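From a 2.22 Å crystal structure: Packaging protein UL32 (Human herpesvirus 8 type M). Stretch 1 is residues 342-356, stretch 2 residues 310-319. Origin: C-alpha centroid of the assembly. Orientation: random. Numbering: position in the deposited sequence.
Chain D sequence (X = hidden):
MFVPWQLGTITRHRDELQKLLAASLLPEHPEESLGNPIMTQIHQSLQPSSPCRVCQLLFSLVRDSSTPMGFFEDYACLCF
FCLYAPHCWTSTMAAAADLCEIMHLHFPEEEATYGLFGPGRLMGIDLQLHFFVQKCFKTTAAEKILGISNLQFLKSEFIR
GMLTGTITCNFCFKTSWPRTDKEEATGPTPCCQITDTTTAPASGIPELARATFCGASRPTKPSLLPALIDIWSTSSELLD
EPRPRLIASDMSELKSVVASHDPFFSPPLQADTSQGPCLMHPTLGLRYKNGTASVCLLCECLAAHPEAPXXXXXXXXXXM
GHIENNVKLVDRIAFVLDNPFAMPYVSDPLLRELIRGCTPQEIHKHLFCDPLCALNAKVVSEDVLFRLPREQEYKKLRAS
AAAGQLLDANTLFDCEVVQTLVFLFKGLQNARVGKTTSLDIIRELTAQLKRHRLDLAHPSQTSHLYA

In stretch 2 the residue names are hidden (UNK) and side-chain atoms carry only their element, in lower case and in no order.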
# COMPACT_ATOMS: atom_id res chain seq x y z
N ALA D 342 24.66 27.64 -41.80
CA ALA D 342 23.52 27.11 -41.10
C ALA D 342 22.26 27.89 -41.10
O ALA D 342 22.25 29.08 -41.04
CB ALA D 342 23.90 26.83 -39.68
N MET D 343 21.15 27.19 -41.16
CA MET D 343 19.87 27.91 -41.13
C MET D 343 19.74 29.03 -42.16
O MET D 343 19.43 30.17 -41.79
CB MET D 343 19.60 28.45 -39.73
CG MET D 343 19.56 27.38 -38.65
SD MET D 343 19.23 28.06 -37.01
CE MET D 343 17.61 28.79 -37.27
N PRO D 344 19.96 28.73 -43.44
CA PRO D 344 19.91 29.80 -44.45
C PRO D 344 18.51 30.38 -44.64
O PRO D 344 18.39 31.48 -45.21
CB PRO D 344 20.41 29.12 -45.73
CG PRO D 344 20.32 27.63 -45.47
CD PRO D 344 19.89 27.39 -44.05
N TYR D 345 17.47 29.67 -44.18
CA TYR D 345 16.09 30.11 -44.23
C TYR D 345 15.80 31.30 -43.32
O TYR D 345 14.68 31.83 -43.36
CB TYR D 345 15.15 28.95 -43.84
CG TYR D 345 15.69 28.06 -42.72
CD1 TYR D 345 15.45 28.36 -41.37
CD2 TYR D 345 16.43 26.93 -43.01
CE1 TYR D 345 15.96 27.55 -40.35
CE2 TYR D 345 16.94 26.13 -42.02
CZ TYR D 345 16.70 26.42 -40.69
OH TYR D 345 17.22 25.58 -39.71
N VAL D 346 16.75 31.71 -42.49
CA VAL D 346 16.56 32.86 -41.61
C VAL D 346 17.24 34.04 -42.28
O VAL D 346 18.45 34.00 -42.55
CB VAL D 346 17.13 32.60 -40.20
CG1 VAL D 346 16.93 33.83 -39.31
CG2 VAL D 346 16.50 31.37 -39.57
N SER D 347 16.47 35.09 -42.58
CA SER D 347 17.06 36.26 -43.23
C SER D 347 17.82 37.10 -42.20
O SER D 347 19.03 37.34 -42.35
CB SER D 347 15.99 37.08 -43.95
OG SER D 347 15.37 38.01 -43.09
N ASP D 348 17.12 37.57 -41.16
CA ASP D 348 17.73 38.38 -40.11
C ASP D 348 18.94 37.65 -39.51
O ASP D 348 18.78 36.64 -38.81
CB ASP D 348 16.74 38.67 -38.98
CG ASP D 348 17.29 39.65 -37.96
OD1 ASP D 348 18.53 39.75 -37.83
OD2 ASP D 348 16.49 40.28 -37.22
N PRO D 349 20.15 38.16 -39.74
CA PRO D 349 21.34 37.50 -39.18
C PRO D 349 21.45 37.58 -37.67
O PRO D 349 22.24 36.82 -37.10
CB PRO D 349 22.49 38.22 -39.88
CG PRO D 349 21.96 39.58 -40.17
CD PRO D 349 20.49 39.41 -40.45
N LEU D 350 20.75 38.49 -36.99
CA LEU D 350 20.81 38.49 -35.52
C LEU D 350 20.13 37.25 -34.95
O LEU D 350 20.72 36.50 -34.16
CB LEU D 350 20.18 39.76 -34.95
CG LEU D 350 20.26 39.87 -33.43
CD1 LEU D 350 21.71 39.87 -32.95
CD2 LEU D 350 19.54 41.08 -32.90
N LEU D 351 18.88 37.00 -35.36
CA LEU D 351 18.19 35.80 -34.90
C LEU D 351 19.00 34.56 -35.23
O LEU D 351 19.19 33.69 -34.37
CB LEU D 351 16.82 35.70 -35.56
CG LEU D 351 16.05 34.43 -35.25
CD1 LEU D 351 15.71 34.40 -33.77
CD2 LEU D 351 14.80 34.36 -36.11
N ARG D 352 19.54 34.50 -36.44
CA ARG D 352 20.33 33.36 -36.86
C ARG D 352 21.54 33.16 -35.95
O ARG D 352 21.82 32.04 -35.52
CB ARG D 352 20.72 33.56 -38.32
CG ARG D 352 21.51 32.49 -38.98
CD ARG D 352 21.78 33.03 -40.36
NE ARG D 352 22.71 32.25 -41.14
CZ ARG D 352 22.56 32.02 -42.44
NH1 ARG D 352 23.46 31.30 -43.11
NH2 ARG D 352 21.49 32.50 -43.07
N GLU D 353 22.26 34.24 -35.65
CA GLU D 353 23.44 34.11 -34.79
C GLU D 353 23.07 33.77 -33.35
O GLU D 353 23.83 33.08 -32.67
CB GLU D 353 24.29 35.37 -34.88
CG GLU D 353 25.54 35.32 -34.03
CD GLU D 353 26.48 36.47 -34.32
OE1 GLU D 353 26.07 37.37 -35.10
OE2 GLU D 353 27.61 36.48 -33.76
N LEU D 354 21.94 34.27 -32.85
CA LEU D 354 21.52 33.92 -31.49
C LEU D 354 21.23 32.43 -31.39
O LEU D 354 21.72 31.76 -30.47
CB LEU D 354 20.30 34.75 -31.09
CG LEU D 354 19.89 34.80 -29.62
CD1 LEU D 354 18.95 35.98 -29.42
CD2 LEU D 354 19.20 33.50 -29.15
N ILE D 355 20.40 31.91 -32.30
CA ILE D 355 20.05 30.49 -32.30
C ILE D 355 21.31 29.63 -32.38
O ILE D 355 21.46 28.65 -31.65
CB ILE D 355 19.07 30.18 -33.44
CG1 ILE D 355 17.71 30.86 -33.18
CG2 ILE D 355 18.90 28.68 -33.65
CD1 ILE D 355 16.70 30.69 -34.31
N ARG D 356 22.23 29.99 -33.27
CA ARG D 356 23.47 29.22 -33.44
C ARG D 356 24.42 29.36 -32.27
O ARG D 356 25.33 28.53 -32.13
CB ARG D 356 24.15 29.63 -34.73
CG ARG D 356 23.29 29.32 -35.93
CD ARG D 356 24.02 29.61 -37.21
NE ARG D 356 25.25 28.84 -37.28
CZ ARG D 356 26.23 29.10 -38.14
NH1 ARG D 356 26.10 30.10 -39.01
NH2 ARG D 356 27.33 28.35 -38.14
N UNK D 310 8.74 29.79 -37.35
CA UNK D 310 8.93 28.92 -38.50
C UNK D 310 10.37 28.45 -38.60
O UNK D 310 10.62 27.32 -39.06
c UNK D 310 8.49 28.23 -43.24
c UNK D 310 8.52 29.66 -39.76
c UNK D 310 7.97 28.75 -40.83
c UNK D 310 8.14 29.33 -42.22
n UNK D 310 7.31 27.35 -43.57
N UNK D 311 11.34 29.28 -38.15
CA UNK D 311 12.75 28.89 -38.21
C UNK D 311 13.04 27.68 -37.34
O UNK D 311 13.72 26.74 -37.77
c UNK D 311 13.64 30.05 -37.77
N UNK D 312 12.50 27.68 -36.13
CA UNK D 312 12.76 26.59 -35.21
C UNK D 312 12.05 25.33 -35.67
O UNK D 312 12.61 24.24 -35.58
c UNK D 312 12.69 28.85 -32.12
c UNK D 312 12.34 27.01 -33.82
c UNK D 312 13.24 28.17 -33.38
c UNK D 312 14.70 27.71 -33.19
N UNK D 313 10.82 25.46 -36.19
CA UNK D 313 10.16 24.28 -36.74
C UNK D 313 10.91 23.74 -37.94
O UNK D 313 10.83 22.53 -38.22
c UNK D 313 8.69 24.53 -37.10
c UNK D 313 8.02 23.22 -37.60
c UNK D 313 8.09 22.05 -36.58
o UNK D 313 8.40 20.91 -36.96
n UNK D 313 7.74 22.33 -35.30
N UNK D 314 11.55 24.61 -38.72
CA UNK D 314 12.36 24.10 -39.82
C UNK D 314 13.64 23.46 -39.30
O UNK D 314 14.05 22.41 -39.80
o UNK D 314 11.46 25.61 -41.47
c UNK D 314 13.72 24.84 -41.76
c UNK D 314 12.67 25.25 -40.78
N UNK D 315 14.24 24.05 -38.25
CA UNK D 315 15.39 23.44 -37.58
C UNK D 315 15.02 22.08 -36.99
O UNK D 315 15.80 21.12 -37.09
c UNK D 315 17.40 24.98 -34.57
c UNK D 315 15.90 24.38 -36.49
c UNK D 315 18.27 23.47 -36.38
c UNK D 315 17.05 23.91 -35.59
N UNK D 316 13.83 21.97 -36.39
CA UNK D 316 13.41 20.68 -35.86
C UNK D 316 13.39 19.62 -36.94
O UNK D 316 13.71 18.45 -36.67
c UNK D 316 10.32 19.60 -33.81
c UNK D 316 11.67 19.50 -34.47
c UNK D 316 12.05 20.78 -35.19
n UNK D 316 10.07 18.71 -32.85
o UNK D 316 9.53 20.52 -34.10
N UNK D 317 12.94 19.99 -38.15
CA UNK D 317 12.98 19.07 -39.29
C UNK D 317 14.41 18.77 -39.71
O UNK D 317 14.72 17.64 -40.10
s UNK D 317 10.42 19.98 -40.07
c UNK D 317 12.17 19.63 -40.47
N UNK D 318 15.30 19.76 -39.67
CA UNK D 318 16.68 19.48 -40.04
C UNK D 318 17.30 18.51 -39.05
O UNK D 318 18.01 17.57 -39.43
c UNK D 318 17.34 21.78 -41.18
o UNK D 318 19.69 22.22 -41.46
o UNK D 318 18.42 23.96 -41.13
c UNK D 318 17.55 20.74 -40.07
c UNK D 318 18.56 22.73 -41.30
N UNK D 319 17.03 18.72 -37.75
CA UNK D 319 17.59 17.86 -36.72
C UNK D 319 17.07 16.43 -36.86
O UNK D 319 17.83 15.46 -36.79
c UNK D 319 17.29 18.46 -35.33
c UNK D 319 18.03 19.78 -35.15
c UNK D 319 17.66 17.47 -34.25

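Position 310 carries four carbons in a row ending in a nitrogen, an unbranched chain that reaches no atom of stretch 1. This is K310, and its exposed setting suits a charged amine.

Position 311 has a single side-chain carbon. This CB lies 3.6 Å from V346 CG2 and 4.2 Å from M343 CE, and the backbone O of 311 is 3.5 Å from Y345 CE1. The residue is A311, whose small methyl lets the loop come close.

Position 312 shows four carbons forked at the second. Its CA-to-CB bond points away from stretch 1, but the end of the side chain comes nearer, and one terminal carbon meets I355 CD1 at 3.8 Å. This is L312. Both residues are buried, a setting that suits apolar chains.

Position 313 has three carbons, the third bearing one oxygen and one nitrogen: an amide, Q313. It is exposed and out of reach of stretch 1, a place that suits a polar group.

At position 314 one carbon carries an oxygen and a carbon, and that second carbon sits 3.5 Å from the centroid of the Y345 ring, nearly on the ring normal. This is T314, its methyl CG2 making a CH-pi contact. Its hydroxyl OG1 donates to K310 O at 3.1 Å, so one branch serves the helix while the other covers the ring.

Position 315 again has four carbons forked at the second. One terminal carbon is 4.1 Å from I355 CG2 and 4.3 Å from M343 SD; CB is 3.7 Å from Y345 OH. This is L315, whose forked apolar chain suits a buried place beside M343 and I355.

Position 316 has three carbons, the third bearing one oxygen and one nitrogen. Q316 points away from stretch 1, so its polar amide stays out of the apolar contact.

Position 317, one carbon then a sulfur, is C317, a small side chain that is exposed and without a contact on stretch 1.

Position 318 has three carbons, the third carrying two oxygens, one of them 2.5 Å from Y345 OH. This is E318, a carboxylate suited to accept from the phenol: OE1 takes a very short hydrogen bond, although crowding makes that oxygen's place less sure.

Position 319 has one carbon bearing two more. V319 does not touch stretch 1; its burial suits an apolar chain.

The type I turn from M343 to V346 brings Y345 to the helix, where T314 covers one ring face and E318 binds its hydroxyl near the ring plane. M343 and V346 pack on A311, while I355 joins L312 and L315, extending the apolar contact to the second helix.

Stretch 2, residues 310-319: KALQTLQCEV
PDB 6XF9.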